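Local coordinates for protein alkylpurine DNA glycosylase AlkC (PDB 5VHV) that is a DNA glycosylase that probably starts base excision repair by removing alkylated purine bases from DNA, without flipping the damaged nucleotide, at residues Lys286-Ser298 / Arg334-Asn348. Numbering follows the deposited sequence.
Sequences KLVVDYAIDYVKS and RKHYPGRHVVHVLVN. With nucleotides of chain C; nucleotides of chain D.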
ATOM      1  N   LYS A 286       7.705   1.352  27.901  1.00 27.79           N
ATOM      2  CA  LYS A 286       7.206   1.613  26.563  1.00 24.00           C
ATOM      3  C   LYS A 286       5.854   0.930  26.378  1.00 26.20           C
ATOM      4  O   LYS A 286       5.701  -0.259  26.680  1.00 23.10           O
ATOM      5  CB  LYS A 286       8.204   1.116  25.517  1.00 28.73           C
ATOM      6  CG  LYS A 286       9.474   1.965  25.414  1.00 45.79           C
ATOM      7  CD  LYS A 286      10.421   1.444  24.331  1.00 43.90           C
ATOM      8  CE  LYS A 286      11.751   2.191  24.345  0.47 43.14           C
ATOM      9  NZ  LYS A 286      12.421   2.148  25.679  0.31 42.91           N
ATOM     10  N   LEU A 287       4.872   1.691  25.909  1.00 22.40           N
ATOM     11  CA  LEU A 287       3.520   1.188  25.717  1.00 20.02           C
ATOM     12  C   LEU A 287       3.080   1.373  24.275  1.00 19.80           C
ATOM     13  O   LEU A 287       3.347   2.404  23.652  1.00 23.52           O
ATOM     14  CB  LEU A 287       2.516   1.904  26.626  1.00 22.73           C
ATOM     15  CG  LEU A 287       2.752   1.818  28.139  1.00 26.71           C
ATOM     16  CD1 LEU A 287       1.665   2.543  28.912  1.00 32.75           C
ATOM     17  CD2 LEU A 287       2.815   0.375  28.566  1.00 24.09           C
ATOM     18  N   VAL A 288       2.368   0.374  23.774  1.00 19.22           N
ATOM     19  CA  VAL A 288       1.613   0.476  22.534  1.00 16.07           C
ATOM     20  C   VAL A 288       0.149   0.381  22.928  1.00 15.27           C
ATOM     21  O   VAL A 288      -0.300  -0.654  23.435  1.00 19.19           O
ATOM     22  CB  VAL A 288       2.010  -0.608  21.527  1.00 19.50           C
ATOM     23  CG1 VAL A 288       0.989  -0.666  20.357  1.00 16.23           C
ATOM     24  CG2 VAL A 288       3.426  -0.305  21.002  1.00 22.04           C
ATOM     25  N   VAL A 289      -0.573   1.482  22.763  1.00 15.46           N
ATOM     26  CA  VAL A 289      -1.971   1.598  23.152  1.00 18.97           C
ATOM     27  C   VAL A 289      -2.803   1.718  21.884  1.00 16.54           C
ATOM     28  O   VAL A 289      -2.666   2.691  21.134  1.00 19.33           O
ATOM     29  CB  VAL A 289      -2.196   2.812  24.063  1.00 19.45           C
ATOM     30  CG1 VAL A 289      -3.640   2.864  24.530  1.00 17.67           C
ATOM     31  CG2 VAL A 289      -1.263   2.760  25.271  1.00 22.80           C
ATOM     32  N   ASP A 290      -3.671   0.737  21.658  1.00 16.15           N
ATOM     33  CA  ASP A 290      -4.601   0.736  20.538  1.00 15.41           C
ATOM     34  C   ASP A 290      -6.012   0.495  21.089  1.00 16.44           C
ATOM     35  O   ASP A 290      -6.212   0.342  22.296  1.00 16.59           O
ATOM     36  CB  ASP A 290      -4.203  -0.330  19.498  1.00 18.18           C
ATOM     37  CG  ASP A 290      -2.892  -0.008  18.785  1.00 16.55           C
ATOM     38  OD1 ASP A 290      -2.561   1.196  18.633  1.00 16.98           O
ATOM     39  OD2 ASP A 290      -2.192  -0.949  18.347  1.00 16.24           O
ATOM     40  N   TYR A 291      -7.017   0.507  20.218  1.00 15.28           N
ATOM     41  CA  TYR A 291      -8.363   0.130  20.638  1.00 15.74           C
ATOM     42  C   TYR A 291      -9.027  -0.629  19.512  1.00 13.66           C
ATOM     43  O   TYR A 291      -8.566  -0.612  18.371  1.00 14.38           O
ATOM     44  CB  TYR A 291      -9.229   1.333  21.041  1.00 14.41           C
ATOM     45  CG  TYR A 291      -9.622   2.287  19.937  1.00 14.40           C
ATOM     46  CD1 TYR A 291      -8.734   3.244  19.485  1.00 15.83           C
ATOM     47  CD2 TYR A 291     -10.914   2.283  19.404  1.00 13.08           C
ATOM     48  CE1 TYR A 291      -9.089   4.136  18.506  1.00 16.81           C
ATOM     49  CE2 TYR A 291     -11.278   3.190  18.419  1.00 14.39           C
ATOM     50  CZ  TYR A 291     -10.370   4.110  17.994  1.00 15.58           C
ATOM     51  OH  TYR A 291     -10.697   5.020  17.027  1.00 15.73           O
ATOM     52  N   ALA A 292     -10.085  -1.355  19.854  1.00 18.51           N
ATOM     53  CA  ALA A 292     -10.797  -2.123  18.852  1.00 16.05           C
ATOM     54  C   ALA A 292     -12.298  -1.960  19.014  1.00 17.87           C
ATOM     55  O   ALA A 292     -12.803  -1.844  20.131  1.00 19.07           O
ATOM     56  CB  ALA A 292     -10.436  -3.592  18.929  1.00 17.43           C
ATOM     57  N   ILE A 293     -13.004  -1.954  17.889  1.00 16.47           N
ATOM     58  CA  ILE A 293     -14.463  -1.944  17.881  1.00 17.17           C
ATOM     59  C   ILE A 293     -14.970  -3.259  17.311  1.00 17.04           C
ATOM     60  O   ILE A 293     -14.556  -3.686  16.225  1.00 15.24           O
ATOM     61  CB  ILE A 293     -15.025  -0.764  17.072  1.00 14.76           C
ATOM     62  CG1 ILE A 293     -14.500   0.558  17.640  1.00 16.60           C
ATOM     63  CG2 ILE A 293     -16.570  -0.819  17.095  1.00 14.70           C
ATOM     64  CD1 ILE A 293     -15.001   1.807  16.883  1.00 15.92           C
ATOM     65  N   ASP A 294     -15.903  -3.881  18.031  1.00 15.68           N
ATOM     66  CA  ASP A 294     -16.673  -5.013  17.526  1.00 16.47           C
ATOM     67  C   ASP A 294     -17.880  -4.464  16.782  1.00 19.86           C
ATOM     68  O   ASP A 294     -18.921  -4.216  17.378  1.00 22.57           O
ATOM     69  CB  ASP A 294     -17.146  -5.898  18.676  1.00 20.83           C
ATOM     70  CG  ASP A 294     -16.014  -6.622  19.377  1.00 32.90           C
ATOM     71  OD1 ASP A 294     -14.978  -6.879  18.741  1.00 28.97           O
ATOM     72  OD2 ASP A 294     -16.175  -6.947  20.572  1.00 28.87           O
ATOM     73  N   TYR A 295     -17.747  -4.235  15.477  1.00 16.34           N
ATOM     74  CA  TYR A 295     -18.866  -3.679  14.726  1.00 18.47           C
ATOM     75  C   TYR A 295     -20.005  -4.686  14.539  1.00 20.24           C
ATOM     76  O   TYR A 295     -19.775  -5.868  14.259  1.00 22.78           O
ATOM     77  CB  TYR A 295     -18.383  -3.230  13.367  1.00 18.83           C
ATOM     78  CG  TYR A 295     -17.585  -1.951  13.374  1.00 17.26           C
ATOM     79  CD1 TYR A 295     -18.229  -0.712  13.360  1.00 17.47           C
ATOM     80  CD2 TYR A 295     -16.203  -1.980  13.350  1.00 19.07           C
ATOM     81  CE1 TYR A 295     -17.499   0.469  13.322  1.00 15.62           C
ATOM     82  CE2 TYR A 295     -15.454  -0.797  13.318  1.00 18.98           C
ATOM     83  CZ  TYR A 295     -16.114   0.407  13.304  1.00 17.37           C
ATOM     84  OH  TYR A 295     -15.369   1.544  13.242  1.00 17.41           O
ATOM     85  N   VAL A 296     -21.248  -4.198  14.636  1.00 18.41           N
ATOM     86  CA  VAL A 296     -22.396  -4.972  14.173  1.00 22.60           C
ATOM     87  C   VAL A 296     -22.425  -4.944  12.653  1.00 18.16           C
ATOM     88  O   VAL A 296     -22.331  -3.870  12.038  1.00 21.90           O
ATOM     89  CB  VAL A 296     -23.707  -4.404  14.745  1.00 23.69           C
ATOM     90  CG1 VAL A 296     -24.923  -5.235  14.279  1.00 30.68           C
ATOM     91  CG2 VAL A 296     -23.646  -4.315  16.278  1.00 25.67           C
ATOM     92  N   LYS A 297     -22.597  -6.112  12.034  1.00 23.05           N
ATOM     93  CA  LYS A 297     -22.666  -6.211  10.583  1.00 27.19           C
ATOM     94  C   LYS A 297     -24.066  -6.650  10.166  1.00 27.36           C
ATOM     95  O   LYS A 297     -24.954  -6.892  10.997  1.00 25.72           O
ATOM     96  CB  LYS A 297     -21.594  -7.169  10.045  1.00 26.17           C
ATOM     97  CG  LYS A 297     -20.162  -6.869  10.497  1.00 27.06           C
ATOM     98  CD  LYS A 297     -19.703  -5.421  10.191  1.00 29.84           C
ATOM     99  CE  LYS A 297     -19.842  -5.046   8.720  1.00 28.19           C
ATOM    100  NZ  LYS A 297     -19.079  -3.772   8.413  1.00 28.89           N
ATOM    101  N   SER A 298     -24.257  -6.765   8.851  1.00 24.64           N
ATOM    102  CA  SER A 298     -25.563  -7.138   8.319  1.00 23.96           C
ATOM    103  C   SER A 298     -26.045  -8.441   8.940  1.00 36.14           C
ATOM    104  O   SER A 298     -27.230  -8.605   9.252  1.00 30.49           O
ATOM    105  CB  SER A 298     -25.489  -7.282   6.796  1.00 26.49           C
ATOM    106  OG  SER A 298     -26.773  -7.584   6.272  1.00 36.49           O
ATOM    107  N   ARG A 334     -17.170   1.090   4.772  1.00 22.71           N
ATOM    108  CA  ARG A 334     -17.817   0.485   5.943  1.00 21.85           C
ATOM    109  C   ARG A 334     -19.247   0.988   6.062  1.00 22.39           C
ATOM    110  O   ARG A 334     -19.468   2.184   6.283  1.00 19.42           O
ATOM    111  CB  ARG A 334     -17.035   0.796   7.226  1.00 24.38           C
ATOM    112  CG  ARG A 334     -17.503   0.008   8.450  1.00 22.75           C
ATOM    113  CD  ARG A 334     -16.632   0.230   9.705  1.00 19.22           C
ATOM    114  NE  ARG A 334     -15.233  -0.019   9.430  1.00 22.98           N
ATOM    115  CZ  ARG A 334     -14.276   0.912   9.355  1.00 25.42           C
ATOM    116  NH1 ARG A 334     -14.533   2.182   9.600  1.00 23.22           N
ATOM    117  NH2 ARG A 334     -13.037   0.563   9.034  1.00 22.54           N
ATOM    118  N   LYS A 335     -20.208   0.072   5.937  1.00 19.02           N
ATOM    119  CA  LYS A 335     -21.596   0.328   6.290  1.00 20.20           C
ATOM    120  C   LYS A 335     -21.836  -0.118   7.729  1.00 21.05           C
ATOM    121  O   LYS A 335     -21.239  -1.090   8.202  1.00 22.22           O
ATOM    122  CB  LYS A 335     -22.540  -0.419   5.344  1.00 27.26           C
ATOM    123  CG  LYS A 335     -24.022  -0.179   5.609  1.00 33.74           C
ATOM    124  CD  LYS A 335     -24.879  -0.709   4.449  1.00 53.74           C
ATOM    125  CE  LYS A 335     -26.336  -0.894   4.837  1.00 46.95           C
ATOM    126  NZ  LYS A 335     -27.054   0.381   5.098  1.00 41.33           N
ATOM    127  N   HIS A 336     -22.708   0.609   8.425  1.00 21.09           N
ATOM    128  CA  HIS A 336     -22.987   0.344   9.827  1.00 19.78           C
ATOM    129  C   HIS A 336     -24.407  -0.171  10.003  1.00 20.57           C
ATOM    130  O   HIS A 336     -25.301   0.067   9.180  1.00 21.58           O
ATOM    131  CB  HIS A 336     -22.778   1.592  10.694  1.00 17.17           C
ATOM    132  CG  HIS A 336     -21.389   2.144  10.603  1.00 22.58           C
ATOM    133  ND1 HIS A 336     -20.952   2.865   9.511  1.00 21.02           N
ATOM    134  CD2 HIS A 336     -20.324   2.035  11.432  1.00 22.70           C
ATOM    135  CE1 HIS A 336     -19.681   3.190   9.677  1.00 20.95           C
ATOM    136  NE2 HIS A 336     -19.277   2.712  10.840  1.00 16.85           N
ATOM    137  N   TYR A 337     -24.592  -0.885  11.113  1.00 18.63           N
ATOM    138  CA  TYR A 337     -25.842  -1.543  11.433  1.00 18.78           C
ATOM    139  C   TYR A 337     -26.160  -1.288  12.897  1.00 18.51           C
ATOM    140  O   TYR A 337     -25.242  -1.213  13.726  1.00 19.47           O
ATOM    141  CB  TYR A 337     -25.722  -3.032  11.154  1.00 21.43           C
ATOM    142  CG  TYR A 337     -25.398  -3.286   9.699  1.00 22.62           C
ATOM    143  CD1 TYR A 337     -24.094  -3.232   9.238  1.00 24.84           C
ATOM    144  CD2 TYR A 337     -26.412  -3.537   8.786  1.00 25.35           C
ATOM    145  CE1 TYR A 337     -23.799  -3.455   7.893  1.00 29.54           C
ATOM    146  CE2 TYR A 337     -26.135  -3.752   7.452  1.00 27.65           C
ATOM    147  CZ  TYR A 337     -24.820  -3.710   7.010  1.00 28.75           C
ATOM    148  OH  TYR A 337     -24.541  -3.930   5.678  1.00 31.28           O
ATOM    149  N   PRO A 338     -27.435  -1.137  13.242  1.00 20.84           N
ATOM    150  CA  PRO A 338     -27.784  -0.704  14.598  1.00 26.83           C
ATOM    151  C   PRO A 338     -27.522  -1.779  15.637  1.00 24.04           C
ATOM    152  O   PRO A 338     -27.586  -2.974  15.357  1.00 25.25           O
ATOM    153  CB  PRO A 338     -29.284  -0.404  14.498  1.00 27.00           C
ATOM    154  CG  PRO A 338     -29.759  -1.257  13.361  1.00 33.10           C
ATOM    155  CD  PRO A 338     -28.624  -1.266  12.382  1.00 24.84           C
ATOM    156  N   GLY A 339     -27.219  -1.328  16.854  1.00 25.02           N
ATOM    157  CA  GLY A 339     -27.089  -2.201  17.997  1.00 23.78           C
ATOM    158  C   GLY A 339     -25.890  -1.836  18.851  1.00 21.26           C
ATOM    159  O   GLY A 339     -25.258  -0.785  18.689  1.00 18.09           O
ATOM    160  N   ARG A 340     -25.577  -2.756  19.753  1.00 21.11           N
ATOM    161  CA  ARG A 340     -24.517  -2.577  20.735  1.00 22.45           C
ATOM    162  C   ARG A 340     -23.159  -2.759  20.078  1.00 23.93           C
ATOM    163  O   ARG A 340     -22.873  -3.819  19.509  1.00 21.06           O
ATOM    164  CB  ARG A 340     -24.711  -3.571  21.885  1.00 20.51           C
ATOM    165  CG  ARG A 340     -23.555  -3.636  22.902  1.00 24.55           C
ATOM    166  CD  ARG A 340     -23.799  -4.765  23.933  1.00 26.42           C
ATOM    167  NE  ARG A 340     -25.035  -4.525  24.645  1.00 30.72           N
ATOM    168  CZ  ARG A 340     -25.924  -5.449  24.977  1.00 27.81           C
ATOM    169  NH1 ARG A 340     -25.736  -6.739  24.678  1.00 29.97           N
ATOM    170  NH2 ARG A 340     -27.023  -5.069  25.609  1.00 32.22           N
ATOM    171  N   HIS A 341     -22.322  -1.730  20.182  1.00 15.99           N
ATOM    172  CA  HIS A 341     -20.957  -1.745  19.679  1.00 18.60           C
ATOM    173  C   HIS A 341     -20.017  -1.725  20.875  1.00 24.04           C
ATOM    174  O   HIS A 341     -20.045  -0.783  21.677  1.00 24.05           O
ATOM    175  CB  HIS A 341     -20.697  -0.544  18.774  1.00 17.54           C
ATOM    176  CG  HIS A 341     -21.293  -0.675  17.406  1.00 18.97           C
ATOM    177  ND1 HIS A 341     -22.656  -0.725  17.191  1.00 20.53           N
ATOM    178  CD2 HIS A 341     -20.714  -0.761  16.180  1.00 20.11           C
ATOM    179  CE1 HIS A 341     -22.890  -0.851  15.895  1.00 17.86           C
ATOM    180  NE2 HIS A 341     -21.731  -0.876  15.257  1.00 16.54           N
ATOM    181  N   VAL A 342     -19.188  -2.752  20.997  1.00 20.89           N
ATOM    182  CA  VAL A 342     -18.257  -2.867  22.116  1.00 15.93           C
ATOM    183  C   VAL A 342     -16.890  -2.342  21.685  1.00 17.85           C
ATOM    184  O   VAL A 342     -16.415  -2.645  20.586  1.00 18.37           O
ATOM    185  CB  VAL A 342     -18.171  -4.318  22.615  1.00 19.38           C
ATOM    186  CG1 VAL A 342     -17.201  -4.414  23.804  1.00 24.71           C
ATOM    187  CG2 VAL A 342     -19.563  -4.827  23.018  1.00 22.51           C
ATOM    188  N   VAL A 343     -16.257  -1.567  22.569  1.00 15.64           N
ATOM    189  CA  VAL A 343     -14.959  -0.921  22.336  1.00 15.12           C
ATOM    190  C   VAL A 343     -13.989  -1.475  23.367  1.00 19.11           C
ATOM    191  O   VAL A 343     -14.272  -1.412  24.574  1.00 20.96           O
ATOM    192  CB  VAL A 343     -15.056   0.608  22.455  1.00 18.17           C
ATOM    193  CG1 VAL A 343     -13.712   1.269  22.161  1.00 19.48           C
ATOM    194  CG2 VAL A 343     -16.115   1.134  21.516  1.00 19.39           C
ATOM    195  N   HIS A 344     -12.874  -2.051  22.902  1.00 17.61           N
ATOM    196  CA  HIS A 344     -11.863  -2.636  23.784  1.00 15.28           C
ATOM    197  C   HIS A 344     -10.591  -1.793  23.779  1.00 21.04           C
ATOM    198  O   HIS A 344     -10.145  -1.345  22.721  1.00 17.67           O
ATOM    199  CB  HIS A 344     -11.488  -4.056  23.360  1.00 20.56           C
ATOM    200  CG  HIS A 344     -12.658  -4.971  23.168  1.00 22.18           C
ATOM    201  ND1 HIS A 344     -13.204  -5.707  24.194  1.00 26.04           N
ATOM    202  CD2 HIS A 344     -13.367  -5.287  22.059  1.00 24.17           C
ATOM    203  CE1 HIS A 344     -14.213  -6.424  23.731  1.00 29.29           C
ATOM    204  NE2 HIS A 344     -14.335  -6.181  22.438  1.00 28.11           N
ATOM    205  N   VAL A 345      -9.994  -1.589  24.961  1.00 16.35           N
ATOM    206  CA  VAL A 345      -8.717  -0.875  25.090  1.00 19.07           C
ATOM    207  C   VAL A 345      -7.598  -1.904  25.138  1.00 16.26           C
ATOM    208  O   VAL A 345      -7.656  -2.862  25.920  1.00 17.66           O
ATOM    209  CB  VAL A 345      -8.689   0.025  26.340  1.00 21.26           C
ATOM    210  CG1 VAL A 345      -7.310   0.620  26.557  1.00 21.84           C
ATOM    211  CG2 VAL A 345      -9.698   1.158  26.203  1.00 22.13           C
ATOM    212  N   LEU A 346      -6.585  -1.712  24.299  1.00 14.84           N
ATOM    213  CA  LEU A 346      -5.486  -2.654  24.121  1.00 16.15           C
ATOM    214  C   LEU A 346      -4.184  -1.985  24.540  1.00 16.49           C
ATOM    215  O   LEU A 346      -3.850  -0.906  24.037  1.00 17.39           O
ATOM    216  CB  LEU A 346      -5.357  -3.095  22.656  1.00 18.46           C
ATOM    217  CG  LEU A 346      -6.640  -3.610  22.013  1.00 20.09           C
ATOM    218  CD1 LEU A 346      -6.523  -3.643  20.489  1.00 20.59           C
ATOM    219  CD2 LEU A 346      -6.929  -4.980  22.556  1.00 26.16           C
ATOM    220  N   VAL A 347      -3.449  -2.624  25.447  1.00 17.78           N
ATOM    221  CA  VAL A 347      -2.169  -2.095  25.905  1.00 19.22           C
ATOM    222  C   VAL A 347      -1.143  -3.223  25.844  1.00 19.97           C
ATOM    223  O   VAL A 347      -1.322  -4.275  26.476  1.00 19.89           O
ATOM    224  CB  VAL A 347      -2.254  -1.497  27.323  1.00 20.97           C
ATOM    225  CG1 VAL A 347      -0.901  -0.864  27.704  1.00 21.56           C
ATOM    226  CG2 VAL A 347      -3.357  -0.439  27.403  1.00 23.46           C
ATOM    227  N   ASN A 348      -0.077  -3.006  25.071  1.00 17.71           N
ATOM    228  CA  ASN A 348       0.910  -4.033  24.768  1.00 18.54           C
ATOM    229  C   ASN A 348       0.256  -5.371  24.443  1.00 19.18           C
ATOM    230  O   ASN A 348       0.716  -6.423  24.899  1.00 19.32           O
ATOM    231  CB  ASN A 348       1.895  -4.173  25.934  1.00 23.85           C
ATOM    232  CG  ASN A 348       2.758  -2.940  26.103  1.00 25.15           C
ATOM    233  OD1 ASN A 348       2.537  -1.924  25.435  1.00 21.33           O
ATOM    234  ND2 ASN A 348       3.739  -3.014  27.001  1.00 23.93           N
TER
ATOM    235  P    DT C   3     -21.816  -5.916   5.511  1.00 28.53           P
ATOM    236  OP1  DT C   3     -22.286  -6.513   6.785  1.00 28.28           O
ATOM    237  OP2  DT C   3     -22.029  -4.507   5.161  1.00 29.05           O
ATOM    238  O5'  DT C   3     -20.257  -6.157   5.297  1.00 28.56           O
ATOM    239  C5'  DT C   3     -19.733  -7.406   5.613  1.00 27.04           C
ATOM    240  C4'  DT C   3     -18.274  -7.501   5.230  1.00 28.37           C
ATOM    241  O4'  DT C   3     -18.131  -7.421   3.801  1.00 28.74           O
ATOM    242  C3'  DT C   3     -17.385  -6.384   5.770  1.00 22.29           C
ATOM    243  O3'  DT C   3     -16.743  -6.817   6.948  1.00 27.11           O
ATOM    244  C2'  DT C   3     -16.397  -6.093   4.618  1.00 24.36           C
ATOM    245  C1'  DT C   3     -16.789  -7.111   3.549  1.00 27.40           C
ATOM    246  N1   DT C   3     -16.694  -6.654   2.133  1.00 28.00           N
ATOM    247  C2   DT C   3     -15.744  -7.224   1.310  1.00 33.60           C
ATOM    248  O2   DT C   3     -14.919  -8.028   1.704  1.00 26.42           O
ATOM    249  N3   DT C   3     -15.772  -6.789   0.014  1.00 23.82           N
ATOM    250  C4   DT C   3     -16.645  -5.881  -0.541  1.00 32.12           C
ATOM    251  O4   DT C   3     -16.584  -5.559  -1.722  1.00 31.59           O
ATOM    252  C5   DT C   3     -17.635  -5.338   0.371  1.00 28.20           C
ATOM    253  C7   DT C   3     -18.632  -4.339  -0.108  1.00 31.29           C
ATOM    254  C6   DT C   3     -17.616  -5.753   1.646  1.00 26.03           C
TER
ATOM    255  P    DA D   4     -11.163   4.008   8.208  1.00 20.17           P
ATOM    256  OP1  DA D   4     -12.455   3.975   8.908  1.00 22.09           O
ATOM    257  OP2  DA D   4     -10.443   2.802   7.752  1.00 18.94           O
ATOM    258  O5'  DA D   4     -11.270   4.945   6.937  1.00 17.69           O
ATOM    259  C5'  DA D   4     -11.877   6.225   7.081  1.00 17.01           C
ATOM    260  C4'  DA D   4     -12.066   6.894   5.727  1.00 19.03           C
ATOM    261  O4'  DA D   4     -10.783   7.332   5.203  1.00 22.21           O
ATOM    262  C3'  DA D   4     -12.678   6.020   4.662  1.00 18.80           C
ATOM    263  O3'  DA D   4     -13.578   6.804   3.878  1.00 22.31           O
ATOM    264  C2'  DA D   4     -11.475   5.511   3.865  1.00 16.83           C
ATOM    265  C1'  DA D   4     -10.529   6.719   3.946  1.00 17.86           C
ATOM    266  N9   DA D   4      -9.101   6.412   3.944  1.00 16.58           N
ATOM    267  C8   DA D   4      -8.475   5.449   4.663  1.00 15.93           C
ATOM    268  N7   DA D   4      -7.181   5.442   4.515  1.00 16.38           N
ATOM    269  C5   DA D   4      -6.935   6.517   3.681  1.00 14.57           C
ATOM    270  C6   DA D   4      -5.748   7.025   3.156  1.00 13.25           C
ATOM    271  N6   DA D   4      -4.561   6.496   3.451  1.00 14.34           N
ATOM    272  N1   DA D   4      -5.821   8.096   2.348  1.00 12.89           N
ATOM    273  C2   DA D   4      -7.031   8.625   2.092  1.00 15.76           C
ATOM    274  N3   DA D   4      -8.231   8.212   2.520  1.00 16.34           N
ATOM    275  C4   DA D   4      -8.097   7.134   3.321  1.00 16.18           C
TER
ATOM    276  P    DC C   4     -15.910  -5.793   7.864  1.00 25.41           P
ATOM    277  OP1  DC C   4     -15.782  -6.530   9.143  1.00 27.56           O
ATOM    278  OP2  DC C   4     -16.451  -4.414   7.807  1.00 25.40           O
ATOM    279  O5'  DC C   4     -14.475  -5.794   7.179  1.00 25.20           O
ATOM    280  C5'  DC C   4     -13.710  -6.997   7.185  1.00 27.89           C
ATOM    281  C4'  DC C   4     -12.477  -6.838   6.328  1.00 21.69           C
ATOM    282  O4'  DC C   4     -12.858  -6.705   4.941  1.00 24.52           O
ATOM    283  C3'  DC C   4     -11.652  -5.599   6.668  1.00 27.66           C
ATOM    284  O3'  DC C   4     -10.413  -6.003   7.226  1.00 23.13           O
ATOM    285  C2'  DC C   4     -11.489  -4.857   5.334  1.00 27.38           C
ATOM    286  C1'  DC C   4     -11.907  -5.890   4.308  1.00 28.27           C
ATOM    287  N1   DC C   4     -12.511  -5.326   3.064  1.00 24.46           N
ATOM    288  C2   DC C   4     -11.953  -5.666   1.831  1.00 23.64           C
ATOM    289  O2   DC C   4     -10.974  -6.424   1.801  1.00 25.39           O
ATOM    290  N3   DC C   4     -12.508  -5.179   0.698  1.00 23.04           N
ATOM    291  C4   DC C   4     -13.561  -4.365   0.767  1.00 26.18           C
ATOM    292  N4   DC C   4     -14.051  -3.894  -0.388  1.00 22.01           N
ATOM    293  C5   DC C   4     -14.154  -3.999   2.020  1.00 23.17           C
ATOM    294  C6   DC C   4     -13.595  -4.488   3.136  1.00 23.95           C
TER
HETATM  295  O   HOH W   1     -20.368  -5.108  19.314  1.00 27.25           O
HETATM  296  O   HOH W   2     -16.668   3.232  11.544  1.00 16.81           O
HETATM  297  O   HOH W   3     -21.922  -1.332  12.424  1.00 20.98           O
HETATM  298  O   HOH W   4     -19.864  -1.720  10.396  1.00 19.50           O
HETATM  299  O   HOH W   5     -19.738  -2.906   5.829  1.00 25.91           O
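Strands 286-294 and 339-347 run antiparallel, their axes approaching to 4.6 Å, with Asp290 and Leu346, and Ala292 and His344, forming hydrogen-bonded pairs. At one end Asn348 extends the ladder with its side chain: OD1 takes the N-H of Val288 at 2.8 Å, almost in line with the side-chain C=O. Near the other end His344 NE2 donates to Asp294 OD2 over 2.7 Å; OD2 lies in the plane of the imidazole, while the N-H reaches it from above the carboxylate plane, the two planes standing 62° apart. The strands are neighbours in a seven-stranded beta domain of immunoglobulin-like appearance that follows the helical repeats, and the loops beyond them show how such a sandwich can present its ends to DNA. At the DNA-facing end, Ile293 CG2 lies over one face of Tyr295; on the opposite face Arg334 CD makes a CH-pi contact, 3.8 Å from the centroid of the Tyr295 ring. The guanidinium of Arg334, its plane 15° from that ring, reaches on to the phosphate of DA4 of chain D, donating from NH1 to OP1. A water joins Tyr295 OH, Arg334 NH1 and His336 NE2. Lys297, its chain bent at chi2 and chi3 (both -55°), gives NZ to OP2 of DC4 of chain C at 2.8 Å. Tyr337 lays one ring face against the Lys297-Ser298 peptide, with Ser298 N 3.4 Å above the ring centre, while its OH donates to OP2 of DT3 of chain C at 2.6 Å. Ser298 N binds OP1 of the same phosphate, which is gripped from both segments. A leucine in place of Tyr337 would probably leave OP2 without its hydroxyl donor and the peptide without its aromatic support. Val296 CG2 sits over the face of the His341 ring, whose ND1 donates to Gly339 O.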